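Local coordinates for high affinity transport system protein p37 (Mycoplasma hyorhinis, PDB 3EKI), which binds thiamine diphosphate outside the cell membrane as the lipoprotein component of a high-affinity transport system, probably delivering it for uptake, at residues T101-S114 with L120-F133. Numbering follows the deposited sequence.
Sequences TPIQDFTVLLNNLS and LDFGINASGKLVEF. With CA (calcium ion), chain D; TPP (thiamine diphosphate), chain B.
Helix 106-114 packs on strand 122-125 and on helix 127-133 in a beta-alpha-beta-alpha stretch of a periplasmic-binding-protein-like fold, on the flank of the cleft that holds thiamine diphosphate. Mostly apolar side chains hold it together, and it reaches the ligand through Lys129. Helix and strand run roughly antiparallel, their axes 9.2 Å apart. Gly123 has no side chain, and Leu109 CD1 takes the side where one would point, 4.1 Å from Gly123 CA. Toward the C-terminal end of helix 106-114, Leu120 is wedged between it and strand 101-103, its CD2 3.6 Å from Asn112 CB while CD1 meets Thr101 CG2. Leu113 lays CD2 against the peptide between Asp121 and Phe122. Next to Leu120, Asp121 turns away to bind calcium with both carboxylate oxygens, in a site completed by Asp43, Ser45, Pro118 and water, and is also hydrogen-bonded to Arg349.

Asn125 comes in opposite Leu110, its OD1 3.3 Å from Phe106 CB and near carbons of Leu109 and Leu110. Its ND2 donates in plane to a lone pair of Ala126 O, which fixes the amide's rotation. Two CH-pi contacts join the helices. Leu110 sets CB centrally over one face of the Phe133 ring, 3.8 Å from the centroid, while Ser114 OG, which donates to Leu110 O, sits at the ring edge. Phe106 has CG between its backbone N and carbonyl carbon (chi1 86°), which turns the ring toward Lys129; Thr107 CG2 lies over its opposite face. The lysine chain crosses the ring at about a right angle with CD 3.5 Å from the centroid, then bends at chi4 (132°), and its NZ, in an off-centre cation-pi contact with that ring, donates a 3.0 Å hydrogen bond to O2B of the diphosphate.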
loop_
_atom_site.group_PDB
_atom_site.type_symbol
_atom_site.label_atom_id
_atom_site.label_comp_id
_atom_site.label_asym_id
_atom_site.label_seq_id
_atom_site.Cartn_x
_atom_site.Cartn_y
_atom_site.Cartn_z
ATOM N N THR A 101 -20.072 -3.470 4.575
ATOM C CA THR A 101 -20.148 -4.895 4.865
ATOM C C THR A 101 -18.712 -5.377 5.100
ATOM O O THR A 101 -17.804 -4.901 4.392
ATOM C CB THR A 101 -20.919 -5.615 3.754
ATOM O OG1 THR A 101 -21.287 -6.928 4.200
ATOM C CG2 THR A 101 -20.072 -5.801 2.501
ATOM N N PRO A 102 -18.444 -6.233 6.085
ATOM C CA PRO A 102 -17.083 -6.741 6.287
ATOM C C PRO A 102 -16.656 -7.683 5.174
ATOM O O PRO A 102 -17.436 -8.524 4.748
ATOM C CB PRO A 102 -17.165 -7.546 7.595
ATOM C CG PRO A 102 -18.597 -7.942 7.698
ATOM C CD PRO A 102 -19.352 -6.771 7.115
ATOM N N ILE A 103 -15.411 -7.532 4.743
ATOM C CA ILE A 103 -14.829 -8.413 3.740
ATOM C C ILE A 103 -13.520 -9.031 4.240
ATOM O O ILE A 103 -12.632 -8.331 4.736
ATOM C CB ILE A 103 -14.563 -7.676 2.417
ATOM C CG1 ILE A 103 -15.810 -6.990 1.845
ATOM C CG2 ILE A 103 -13.944 -8.629 1.405
ATOM C CD1 ILE A 103 -16.902 -7.979 1.491
ATOM N N GLN A 104 -13.462 -10.346 4.090
ATOM C CA GLN A 104 -12.368 -11.124 4.697
ATOM C C GLN A 104 -11.015 -10.758 4.110
ATOM O O GLN A 104 -10.034 -10.575 4.842
ATOM C CB GLN A 104 -12.703 -12.613 4.552
ATOM C CG GLN A 104 -14.100 -12.998 5.015
ATOM C CD GLN A 104 -15.231 -12.901 4.019
ATOM O OE1 GLN A 104 -16.001 -11.936 3.979
ATOM N NE2 GLN A 104 -15.387 -13.927 3.180
ATOM N N ASP A 105 -10.920 -10.629 2.790
ATOM C CA ASP A 105 -9.661 -10.276 2.140
ATOM C C ASP A 105 -9.914 -9.862 0.705
ATOM O O ASP A 105 -11.053 -9.900 0.208
ATOM C CB ASP A 105 -8.643 -11.412 2.168
ATOM C CG ASP A 105 -9.065 -12.693 1.507
ATOM O OD1 ASP A 105 -8.733 -13.770 2.057
ATOM O OD2 ASP A 105 -9.732 -12.691 0.457
ATOM N N PHE A 106 -8.864 -9.444 0.014
ATOM C CA PHE A 106 -9.080 -8.842 -1.298
ATOM C C PHE A 106 -9.608 -9.851 -2.308
ATOM O O PHE A 106 -10.331 -9.460 -3.224
ATOM C CB PHE A 106 -7.817 -8.189 -1.861
ATOM C CG PHE A 106 -6.883 -9.113 -2.613
ATOM C CD1 PHE A 106 -6.880 -9.174 -4.004
ATOM C CD2 PHE A 106 -6.008 -9.908 -1.901
ATOM C CE1 PHE A 106 -6.018 -10.046 -4.649
ATOM C CE2 PHE A 106 -5.146 -10.781 -2.548
ATOM C CZ PHE A 106 -5.150 -10.849 -3.928
ATOM N N THR A 107 -9.225 -11.132 -2.203
ATOM C CA THR A 107 -9.773 -12.068 -3.184
ATOM C C THR A 107 -11.298 -12.096 -3.089
ATOM O O THR A 107 -12.019 -12.117 -4.090
ATOM C CB THR A 107 -9.248 -13.507 -2.987
ATOM O OG1 THR A 107 -9.714 -13.983 -1.719
ATOM C CG2 THR A 107 -7.742 -13.513 -2.919
ATOM N N VAL A 108 -11.792 -12.113 -1.856
ATOM C CA VAL A 108 -13.236 -12.100 -1.638
ATOM C C VAL A 108 -13.832 -10.816 -2.201
ATOM O O VAL A 108 -14.926 -10.823 -2.767
ATOM C CB VAL A 108 -13.588 -12.239 -0.150
ATOM C CG1 VAL A 108 -15.090 -12.199 0.062
ATOM C CG2 VAL A 108 -12.996 -13.532 0.400
ATOM N N LEU A 109 -13.133 -9.699 -2.062
ATOM C CA LEU A 109 -13.702 -8.451 -2.570
ATOM C C LEU A 109 -13.875 -8.515 -4.065
ATOM O O LEU A 109 -14.928 -8.200 -4.631
ATOM C CB LEU A 109 -12.814 -7.256 -2.235
ATOM C CG LEU A 109 -13.363 -5.911 -2.724
ATOM C CD1 LEU A 109 -14.481 -5.480 -1.773
ATOM C CD2 LEU A 109 -12.289 -4.853 -2.816
ATOM N N LEU A 110 -12.783 -8.914 -4.737
ATOM C CA LEU A 110 -12.829 -8.887 -6.194
ATOM C C LEU A 110 -13.743 -9.985 -6.723
ATOM O O LEU A 110 -14.462 -9.708 -7.674
ATOM C CB LEU A 110 -11.440 -8.989 -6.806
ATOM C CG LEU A 110 -10.462 -7.883 -6.405
ATOM C CD1 LEU A 110 -9.129 -8.152 -7.084
ATOM C CD2 LEU A 110 -11.006 -6.500 -6.728
ATOM N N ASN A 111 -13.711 -11.164 -6.111
ATOM C CA ASN A 111 -14.645 -12.189 -6.581
ATOM C C ASN A 111 -16.090 -11.760 -6.366
ATOM O O ASN A 111 -16.953 -11.987 -7.209
ATOM C CB ASN A 111 -14.402 -13.491 -5.836
ATOM C CG ASN A 111 -13.126 -14.219 -6.186
ATOM O OD1 ASN A 111 -12.446 -13.890 -7.151
ATOM N ND2 ASN A 111 -12.810 -15.223 -5.373
ATOM N N ASN A 112 -16.367 -11.164 -5.209
ATOM C CA ASN A 112 -17.770 -10.834 -4.922
ATOM C C ASN A 112 -18.204 -9.675 -5.800
ATOM O O ASN A 112 -19.338 -9.661 -6.268
ATOM C CB ASN A 112 -17.966 -10.536 -3.452
ATOM C CG ASN A 112 -18.107 -11.750 -2.563
ATOM O OD1 ASN A 112 -17.764 -12.881 -2.917
ATOM N ND2 ASN A 112 -18.612 -11.515 -1.355
ATOM N N LEU A 113 -17.333 -8.706 -6.055
ATOM C CA LEU A 113 -17.730 -7.644 -6.972
ATOM C C LEU A 113 -17.988 -8.184 -8.372
ATOM O O LEU A 113 -18.831 -7.668 -9.119
ATOM C CB LEU A 113 -16.656 -6.566 -7.042
ATOM C CG LEU A 113 -16.535 -5.632 -5.839
ATOM C CD1 LEU A 113 -15.301 -4.746 -5.991
ATOM C CD2 LEU A 113 -17.778 -4.782 -5.660
ATOM N N SER A 114 -17.246 -9.226 -8.738
ATOM C CA SER A 114 -17.424 -9.779 -10.078
ATOM C C SER A 114 -18.745 -10.515 -10.255
ATOM O O SER A 114 -19.092 -10.739 -11.414
ATOM C CB SER A 114 -16.291 -10.772 -10.375
ATOM O OG SER A 114 -15.097 -10.031 -10.506
ATOM N N LEU A 120 -23.194 -5.951 -2.637
ATOM C CA LEU A 120 -21.839 -5.406 -2.532
ATOM C C LEU A 120 -21.527 -4.637 -3.816
ATOM O O LEU A 120 -21.392 -5.203 -4.899
ATOM C CB LEU A 120 -20.783 -6.486 -2.305
ATOM C CG LEU A 120 -19.334 -5.984 -2.330
ATOM C CD1 LEU A 120 -19.078 -5.053 -1.158
ATOM C CD2 LEU A 120 -18.392 -7.174 -2.319
ATOM N N ASP A 121 -21.439 -3.324 -3.687
ATOM C CA ASP A 121 -21.366 -2.439 -4.843
ATOM C C ASP A 121 -19.986 -1.860 -5.141
ATOM O O ASP A 121 -19.713 -1.493 -6.291
ATOM C CB ASP A 121 -22.348 -1.284 -4.618
ATOM C CG ASP A 121 -23.764 -1.746 -4.313
ATOM O OD1 ASP A 121 -24.236 -1.617 -3.170
ATOM O OD2 ASP A 121 -24.382 -2.349 -5.222
ATOM N N PHE A 122 -19.136 -1.735 -4.125
ATOM C CA PHE A 122 -17.877 -1.034 -4.327
ATOM C C PHE A 122 -16.879 -1.444 -3.258
ATOM O O PHE A 122 -17.224 -1.793 -2.135
ATOM C CB PHE A 122 -18.123 0.466 -4.254
ATOM C CG PHE A 122 -16.969 1.430 -4.275
ATOM C CD1 PHE A 122 -16.517 1.950 -5.468
ATOM C CD2 PHE A 122 -16.366 1.809 -3.082
ATOM C CE1 PHE A 122 -15.455 2.847 -5.480
ATOM C CE2 PHE A 122 -15.297 2.691 -3.077
ATOM C CZ PHE A 122 -14.887 3.201 -4.291
ATOM N N GLY A 123 -15.610 -1.354 -3.644
ATOM C CA GLY A 123 -14.572 -1.421 -2.599
ATOM C C GLY A 123 -13.264 -0.877 -3.119
ATOM O O GLY A 123 -13.133 -0.529 -4.290
ATOM N N ILE A 124 -12.263 -0.741 -2.243
ATOM C CA ILE A 124 -10.974 -0.168 -2.618
ATOM C C ILE A 124 -9.880 -1.229 -2.451
ATOM O O ILE A 124 -9.846 -1.843 -1.380
ATOM C CB ILE A 124 -10.694 1.089 -1.789
ATOM C CG1 ILE A 124 -11.795 2.134 -1.971
ATOM C CG2 ILE A 124 -9.318 1.631 -2.126
ATOM C CD1 ILE A 124 -11.730 3.323 -1.035
ATOM N N ASN A 125 -9.120 -1.435 -3.520
ATOM C CA ASN A 125 -8.204 -2.550 -3.649
ATOM C C ASN A 125 -6.803 -2.079 -4.010
ATOM O O ASN A 125 -6.641 -1.079 -4.680
ATOM C CB ASN A 125 -8.653 -3.543 -4.739
ATOM C CG ASN A 125 -8.180 -4.955 -4.493
ATOM O OD1 ASN A 125 -8.828 -5.727 -3.789
ATOM N ND2 ASN A 125 -7.044 -5.381 -5.046
ATOM N N ALA A 126 -5.834 -2.886 -3.574
ATOM C CA ALA A 126 -4.461 -2.591 -4.004
ATOM C C ALA A 126 -4.398 -2.604 -5.525
ATOM O O ALA A 126 -5.002 -3.488 -6.151
ATOM C CB ALA A 126 -3.523 -3.608 -3.387
ATOM N N SER A 127 -3.682 -1.648 -6.108
ATOM C CA SER A 127 -3.649 -1.520 -7.552
ATOM C C SER A 127 -3.043 -2.707 -8.285
ATOM O O SER A 127 -3.554 -3.212 -9.292
ATOM C CB SER A 127 -2.888 -0.236 -7.921
ATOM O OG SER A 127 -1.498 -0.345 -7.613
ATOM N N GLY A 128 -1.900 -3.221 -7.804
ATOM C CA GLY A 128 -1.270 -4.317 -8.538
ATOM C C GLY A 128 -2.145 -5.539 -8.591
ATOM O O GLY A 128 -2.359 -6.168 -9.626
ATOM N N LYS A 129 -2.693 -5.918 -7.439
ATOM C CA LYS A 129 -3.566 -7.084 -7.358
ATOM C C LYS A 129 -4.778 -6.918 -8.279
ATOM O O LYS A 129 -5.265 -7.846 -8.907
ATOM C CB LYS A 129 -4.035 -7.288 -5.928
ATOM C CG LYS A 129 -2.941 -7.805 -5.004
ATOM C CD LYS A 129 -3.341 -7.698 -3.549
ATOM C CE LYS A 129 -2.380 -8.525 -2.687
ATOM N NZ LYS A 129 -1.925 -7.721 -1.527
ATOM N N LEU A 130 -5.270 -5.686 -8.345
ATOM C CA LEU A 130 -6.423 -5.460 -9.235
ATOM C C LEU A 130 -6.030 -5.595 -10.693
ATOM O O LEU A 130 -6.749 -6.194 -11.507
ATOM C CB LEU A 130 -6.990 -4.076 -8.949
ATOM C CG LEU A 130 -8.075 -3.574 -9.897
ATOM C CD1 LEU A 130 -9.321 -4.446 -9.810
ATOM C CD2 LEU A 130 -8.383 -2.126 -9.544
ATOM N N VAL A 131 -4.882 -5.041 -11.069
ATOM C CA VAL A 131 -4.414 -5.151 -12.442
ATOM C C VAL A 131 -4.282 -6.622 -12.806
ATOM O O VAL A 131 -4.747 -7.055 -13.860
ATOM C CB VAL A 131 -3.074 -4.401 -12.640
ATOM C CG1 VAL A 131 -2.402 -4.775 -13.958
ATOM C CG2 VAL A 131 -3.299 -2.891 -12.559
ATOM N N GLU A 132 -3.672 -7.425 -11.936
ATOM C CA GLU A 132 -3.481 -8.852 -12.234
ATOM C C GLU A 132 -4.836 -9.558 -12.322
ATOM O O GLU A 132 -5.056 -10.478 -13.116
ATOM C CB GLU A 132 -2.602 -9.498 -11.185
ATOM C CG GLU A 132 -1.181 -8.995 -11.030
ATOM C CD GLU A 132 -0.256 -9.317 -12.186
ATOM O OE1 GLU A 132 -0.644 -10.172 -13.009
ATOM O OE2 GLU A 132 0.849 -8.728 -12.270
ATOM N N PHE A 133 -5.800 -9.132 -11.497
ATOM C CA PHE A 133 -7.119 -9.776 -11.542
ATOM C C PHE A 133 -7.803 -9.464 -12.865
ATOM O O PHE A 133 -8.398 -10.324 -13.520
ATOM C CB PHE A 133 -7.962 -9.292 -10.359
ATOM C CG PHE A 133 -9.383 -9.836 -10.341
ATOM C CD1 PHE A 133 -9.657 -11.070 -9.793
ATOM C CD2 PHE A 133 -10.431 -9.101 -10.861
ATOM C CE1 PHE A 133 -10.947 -11.577 -9.765
ATOM C CE2 PHE A 133 -11.736 -9.605 -10.848
ATOM C CZ PHE A 133 -11.988 -10.829 -10.283
HETATM CA CA CA D . -26.437 -2.119 -3.447
HETATM N "N1'" TPP B . -0.670 4.461 5.948
HETATM C "C2'" TPP B . -1.484 4.120 6.978
HETATM C CM2 TPP B . -1.940 5.214 7.948
HETATM N "N3'" TPP B . -1.893 2.849 7.138
HETATM C "C4'" TPP B . -1.562 1.920 6.201
HETATM N "N4'" TPP B . -2.052 0.685 6.334
HETATM C "C5'" TPP B . -0.675 2.237 5.162
HETATM C "C6'" TPP B . -0.238 3.553 5.077
HETATM C "C7'" TPP B . -0.163 1.247 4.106
HETATM N N3 TPP B . -0.989 1.111 2.893
HETATM C C2 TPP B . -2.312 1.263 2.848
HETATM S S1 TPP B . -2.866 1.043 1.204
HETATM C C5 TPP B . -1.249 0.715 0.631
HETATM C C4 TPP B . -0.410 0.691 1.728
HETATM C CM4 TPP B . 1.126 0.650 1.576
HETATM C C6 TPP B . -0.905 0.328 -0.812
HETATM C C7 TPP B . -1.300 -1.126 -1.086
HETATM O O7 TPP B . -0.506 -1.993 -0.249
HETATM P PA TPP B . -0.911 -3.471 0.175
HETATM O O1A TPP B . -0.021 -3.900 1.280
HETATM O O2A TPP B . -2.380 -3.543 0.482
HETATM O O3A TPP B . -0.770 -4.386 -1.102
HETATM P PB TPP B . 0.559 -5.139 -1.597
HETATM O O1B TPP B . 1.619 -4.137 -1.938
HETATM O O2B TPP B . 0.073 -5.943 -2.868
HETATM O O3B TPP B . 1.005 -6.211 -0.514
HETATM O O HOH W 1 -21.218 -7.555 -6.514
HETATM O O HOH W 2 -26.621 -2.181 -0.841
HETATM O O HOH W 3 -28.878 -2.698 -3.093
#